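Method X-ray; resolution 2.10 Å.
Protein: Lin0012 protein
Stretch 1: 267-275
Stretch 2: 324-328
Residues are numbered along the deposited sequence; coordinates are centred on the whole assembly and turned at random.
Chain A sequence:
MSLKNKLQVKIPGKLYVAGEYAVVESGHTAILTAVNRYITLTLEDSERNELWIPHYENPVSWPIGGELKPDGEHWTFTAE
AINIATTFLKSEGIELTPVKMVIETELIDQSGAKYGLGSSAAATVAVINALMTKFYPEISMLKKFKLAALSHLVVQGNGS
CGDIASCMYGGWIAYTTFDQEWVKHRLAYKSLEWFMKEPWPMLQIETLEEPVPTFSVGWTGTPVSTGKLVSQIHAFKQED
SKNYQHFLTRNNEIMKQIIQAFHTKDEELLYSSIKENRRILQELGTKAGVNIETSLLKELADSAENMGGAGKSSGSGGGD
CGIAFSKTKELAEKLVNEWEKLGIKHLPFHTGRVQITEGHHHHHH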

ATOM      1  N   GLU A 267       0.897 -60.610   9.638  1.00 32.39           N
ATOM      2  CA  GLU A 267       1.865 -59.866  10.425  1.00 33.31           C
ATOM      3  C   GLU A 267       3.246 -59.745   9.781  1.00 34.09           C
ATOM      4  O   GLU A 267       3.826 -58.653   9.754  1.00 33.59           O
ATOM      5  N   GLU A 268       3.777 -60.843   9.251  1.00 31.79           N
ATOM      6  CA  GLU A 268       5.096 -60.788   8.627  1.00 30.74           C
ATOM      7  C   GLU A 268       5.094 -59.866   7.416  1.00 28.47           C
ATOM      8  O   GLU A 268       6.068 -59.157   7.162  1.00 29.03           O
ATOM      9  N   LEU A 269       4.001 -59.882   6.664  1.00 27.08           N
ATOM     10  CA  LEU A 269       3.887 -59.039   5.478  1.00 26.38           C
ATOM     11  C   LEU A 269       3.756 -57.561   5.875  1.00 26.80           C
ATOM     12  O   LEU A 269       4.094 -56.669   5.094  1.00 27.61           O
ATOM     13  N   LEU A 270       3.259 -57.307   7.082  1.00 26.30           N
ATOM     14  CA  LEU A 270       3.128 -55.937   7.565  1.00 28.62           C
ATOM     15  C   LEU A 270       4.522 -55.401   7.884  1.00 29.45           C
ATOM     16  O   LEU A 270       4.888 -54.311   7.440  1.00 30.07           O
ATOM     17  N   TYR A 271       5.304 -56.180   8.633  1.00 28.66           N
ATOM     18  CA  TYR A 271       6.659 -55.770   9.004  1.00 29.16           C
ATOM     19  C   TYR A 271       7.540 -55.465   7.798  1.00 29.86           C
ATOM     20  O   TYR A 271       8.172 -54.411   7.728  1.00 29.27           O
ATOM     21  N   SER A 272       7.590 -56.391   6.848  1.00 31.12           N
ATOM     22  CA  SER A 272       8.410 -56.193   5.663  1.00 30.91           C
ATOM     23  C   SER A 272       7.939 -55.003   4.833  1.00 29.82           C
ATOM     24  O   SER A 272       8.754 -54.295   4.256  1.00 32.26           O
ATOM     25  N   SER A 273       6.630 -54.774   4.778  1.00 30.34           N
ATOM     26  CA  SER A 273       6.095 -53.650   4.011  1.00 28.34           C
ATOM     27  C   SER A 273       6.522 -52.323   4.632  1.00 27.05           C
ATOM     28  O   SER A 273       6.883 -51.377   3.927  1.00 28.47           O
ATOM     29  N   ILE A 274       6.473 -52.251   5.955  1.00 26.50           N
ATOM     30  CA  ILE A 274       6.873 -51.037   6.655  1.00 25.08           C
ATOM     31  C   ILE A 274       8.363 -50.769   6.415  1.00 26.66           C
ATOM     32  O   ILE A 274       8.766 -49.634   6.140  1.00 24.19           O
ATOM     33  N   LYS A 275       9.179 -51.819   6.496  1.00 27.24           N
ATOM     34  CA  LYS A 275      10.614 -51.669   6.279  1.00 28.46           C
ATOM     35  C   LYS A 275      10.864 -51.123   4.884  1.00 28.75           C
ATOM     36  O   LYS A 275      11.686 -50.223   4.696  1.00 28.46           O
ATOM     37  N   ALA A 324       5.764 -47.547  15.199  1.00 21.23           N
ATOM     38  CA  ALA A 324       6.300 -48.897  15.094  1.00 23.32           C
ATOM     39  C   ALA A 324       5.300 -49.999  15.430  1.00 23.73           C
ATOM     40  O   ALA A 324       4.315 -49.777  16.137  1.00 24.51           O
ATOM     41  N   PHE A 325       5.577 -51.187  14.898  1.00 22.82           N
ATOM     42  CA  PHE A 325       4.780 -52.393  15.144  1.00 24.11           C
ATOM     43  C   PHE A 325       5.742 -53.388  15.802  1.00 24.32           C
ATOM     44  O   PHE A 325       6.858 -53.568  15.316  1.00 23.19           O
ATOM     45  N   SER A 326       5.319 -54.011  16.902  1.00 25.89           N
ATOM     46  CA  SER A 326       6.157 -54.981  17.613  1.00 29.07           C
ATOM     47  C   SER A 326       5.468 -56.338  17.796  1.00 30.16           C
ATOM     48  O   SER A 326       4.244 -56.414  17.918  1.00 30.37           O
ATOM     49  N   LYS A 327       6.267 -57.402  17.831  1.00 32.95           N
ATOM     50  CA  LYS A 327       5.750 -58.763  17.988  1.00 33.81           C
ATOM     51  C   LYS A 327       4.899 -59.000  19.227  1.00 33.53           C
ATOM     52  O   LYS A 327       3.902 -59.721  19.169  1.00 32.55           O
ATOM     53  N   THR A 328       5.295 -58.411  20.352  1.00 32.28           N
ATOM     54  CA  THR A 328       4.554 -58.598  21.594  1.00 32.72           C
ATOM     55  C   THR A 328       4.531 -57.316  22.400  1.00 32.17           C
ATOM     56  O   THR A 328       5.276 -56.382  22.107  1.00 33.66           O
TER

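What holds the helix of residues 267-275 against the strand that ends at Ser-326? The two elements run in roughly antiparallel directions, at 148° to each other, and their axes come no closer than 9.7 Å. That spacing leaves room for a layer of side chains, and the contact is made by them: no hydrogen bond crosses between the stretches. Three residues cover most of the 315 Å² buried here, Phe-325 and Lys-327 from the second stretch and Tyr-271 from the helix.

How does Phe-325 fill the space between strand and helix? Its CA-to-CB bond points toward the helix, whereas those of its strand neighbours Ala-324 and Ser-326 point away, the usual alternation of a strand. With chi1 at -76° (m) and chi2 at -74°, the ring lies against Leu-270 and Ile-274, both of which also point toward the strand and sit one helical turn apart. Leu-270, in the t, p rotamer, sets its CD2 methyl over one face of the ring, 3.8 Å from the centroid of Phe-325 and just 5° off the ring normal, a well-centred CH-pi contact. The ring atom nearest that methyl is CD1, with Leu-270 CD2 3.9 Å from Phe-325 CD1. Ile-274, in the m, m rotamer, approaches obliquely, its CG1 lying 4.1 Å from CD2 of Phe-325. The aromatic ring is thus packed by aliphatic groups from successive turns of the helix.

What does Tyr-271 add, given that its CA-to-CB bond points sideways? Its chi1 of -59° (m) and chi2 of -49° carry the long side chain closer to the second stretch, where it reaches three consecutive residues. Phe-325 CB meets the edge of the tyrosine ring, 3.8 Å from Tyr-271 CE1, so the two aromatic residues touch through a ring edge and a methylene. Farther along, Tyr-271 OH stands 3.7 Å from Ser-326 O, too far for a hydrogen bond. This hydroxyl is buried by the contact and has no polar partner anywhere in the model, so packing, with no polar link, accounts for what the residue contributes here.

Why is so much of exposed Lys-327 covered by the helix? Its CA-to-CB bond points sideways, but the chain lies along the tyrosine: CE comes within 3.5 Å of Tyr-271 CE2, approaching the ring obliquely. The chi1 of -91° falls between the usual wells, followed by chi2 p, chi3 t and chi4 m. The aliphatic part of the lysine therefore runs past the CE2 and hydroxyl end of Tyr-271, and its end lies near Glu-268. That glutamate, an m, m rotamer, starts away from the second stretch, yet its end comes nearer; Glu-268 OE2 lies 4.3 Å from Lys-327 NZ. The opposite charges are near each other but beyond salt-bridge distance, leaving a loose electrostatic attraction at the exposed margin of an otherwise largely buried contact.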

ATOM      1  CB  GLU A 267       1.967 -60.483  11.821  1.00 34.59           C
ATOM      2  CG  GLU A 267       0.700 -60.269  12.649  1.00 34.75           C
ATOM      3  CD  GLU A 267       0.740 -60.952  14.001  1.00 35.60           C
ATOM      4  OE1 GLU A 267       1.821 -60.991  14.624  1.00 37.67           O
ATOM      5  OE2 GLU A 267      -0.317 -61.436  14.453  1.00 35.56           O
ATOM      6  CB  GLU A 268       5.566 -62.186   8.204  1.00 32.45           C
ATOM      7  CG  GLU A 268       5.941 -63.113   9.361  1.00 34.98           C
ATOM      8  CD  GLU A 268       7.028 -62.536  10.258  1.00 36.87           C
ATOM      9  OE1 GLU A 268       7.995 -61.943   9.724  1.00 37.88           O
ATOM     10  OE2 GLU A 268       6.918 -62.687  11.497  1.00 38.11           O
ATOM     11  CB  LEU A 269       2.683 -59.473   4.635  1.00 23.39           C
ATOM     12  CG  LEU A 269       2.465 -58.704   3.331  1.00 22.39           C
ATOM     13  CD1 LEU A 269       3.698 -58.827   2.444  1.00 23.65           C
ATOM     14  CD2 LEU A 269       1.224 -59.238   2.621  1.00 22.78           C
ATOM     15  CB  LEU A 270       2.243 -55.880   8.818  1.00 28.33           C
ATOM     16  CG  LEU A 270       2.070 -54.505   9.484  1.00 28.84           C
ATOM     17  CD1 LEU A 270       1.512 -53.487   8.496  1.00 26.07           C
ATOM     18  CD2 LEU A 270       1.156 -54.645  10.680  1.00 27.74           C
ATOM     19  CB  TYR A 271       7.349 -56.848   9.853  1.00 28.94           C
ATOM     20  CG  TYR A 271       6.625 -57.199  11.134  1.00 27.27           C
ATOM     21  CD1 TYR A 271       6.185 -56.204  12.009  1.00 28.80           C
ATOM     22  CD2 TYR A 271       6.381 -58.530  11.472  1.00 28.05           C
ATOM     23  CE1 TYR A 271       5.513 -56.529  13.194  1.00 27.97           C
ATOM     24  CE2 TYR A 271       5.712 -58.868  12.649  1.00 27.10           C
ATOM     25  CZ  TYR A 271       5.279 -57.865  13.503  1.00 28.24           C
ATOM     26  OH  TYR A 271       4.607 -58.200  14.655  1.00 29.72           O
ATOM     27  CB  SER A 272       8.429 -57.468   4.810  1.00 32.36           C
ATOM     28  OG  SER A 272       7.118 -57.941   4.565  1.00 34.67           O
ATOM     29  CB  SER A 273       4.567 -53.711   3.959  1.00 29.12           C
ATOM     30  OG  SER A 273       4.124 -54.890   3.320  1.00 32.93           O
ATOM     31  CB  ILE A 274       6.590 -51.163   8.166  1.00 24.49           C
ATOM     32  CG1 ILE A 274       5.076 -51.218   8.407  1.00 22.81           C
ATOM     33  CG2 ILE A 274       7.201 -49.995   8.919  1.00 23.53           C
ATOM     34  CD1 ILE A 274       4.322 -49.975   7.945  1.00 26.60           C
ATOM     35  CB  LYS A 275      11.337 -53.011   6.427  1.00 30.38           C
ATOM     36  CG  LYS A 275      11.189 -53.683   7.778  1.00 32.56           C
ATOM     37  CD  LYS A 275      12.110 -54.904   7.850  1.00 36.55           C
ATOM     38  CE  LYS A 275      11.657 -55.896   8.904  1.00 37.94           C
ATOM     39  NZ  LYS A 275      11.587 -55.273  10.244  1.00 40.95           N
ATOM     40  CB  ALA A 324       7.523 -49.033  15.994  1.00 23.10           C
ATOM     41  CB  PHE A 325       4.279 -52.988  13.828  1.00 21.92           C
ATOM     42  CG  PHE A 325       3.129 -52.243  13.219  1.00 19.62           C
ATOM     43  CD1 PHE A 325       1.854 -52.343  13.762  1.00 19.65           C
ATOM     44  CD2 PHE A 325       3.320 -51.449  12.096  1.00 20.29           C
ATOM     45  CE1 PHE A 325       0.777 -51.662  13.194  1.00 20.23           C
ATOM     46  CE2 PHE A 325       2.248 -50.760  11.515  1.00 21.07           C
ATOM     47  CZ  PHE A 325       0.976 -50.869  12.067  1.00 21.20           C
ATOM     48  CB  SER A 326       6.566 -54.431  18.990  1.00 29.27           C
ATOM     49  OG  SER A 326       7.462 -53.335  18.863  1.00 29.44           O
ATOM     50  CB  LYS A 327       6.893 -59.774  17.996  1.00 35.44           C
ATOM     51  CG  LYS A 327       7.260 -60.324  16.638  1.00 38.08           C
ATOM     52  CD  LYS A 327       8.052 -59.339  15.812  1.00 40.76           C
ATOM     53  CE  LYS A 327       8.481 -59.995  14.510  1.00 41.26           C
ATOM     54  NZ  LYS A 327       9.236 -61.247  14.775  1.00 40.95           N
ATOM     55  CB  THR A 328       5.202 -59.687  22.478  1.00 33.58           C
ATOM     56  OG1 THR A 328       6.501 -59.246  22.899  1.00 33.74           O
ATOM     57  CG2 THR A 328       5.348 -60.993  21.707  1.00 34.25           C
TER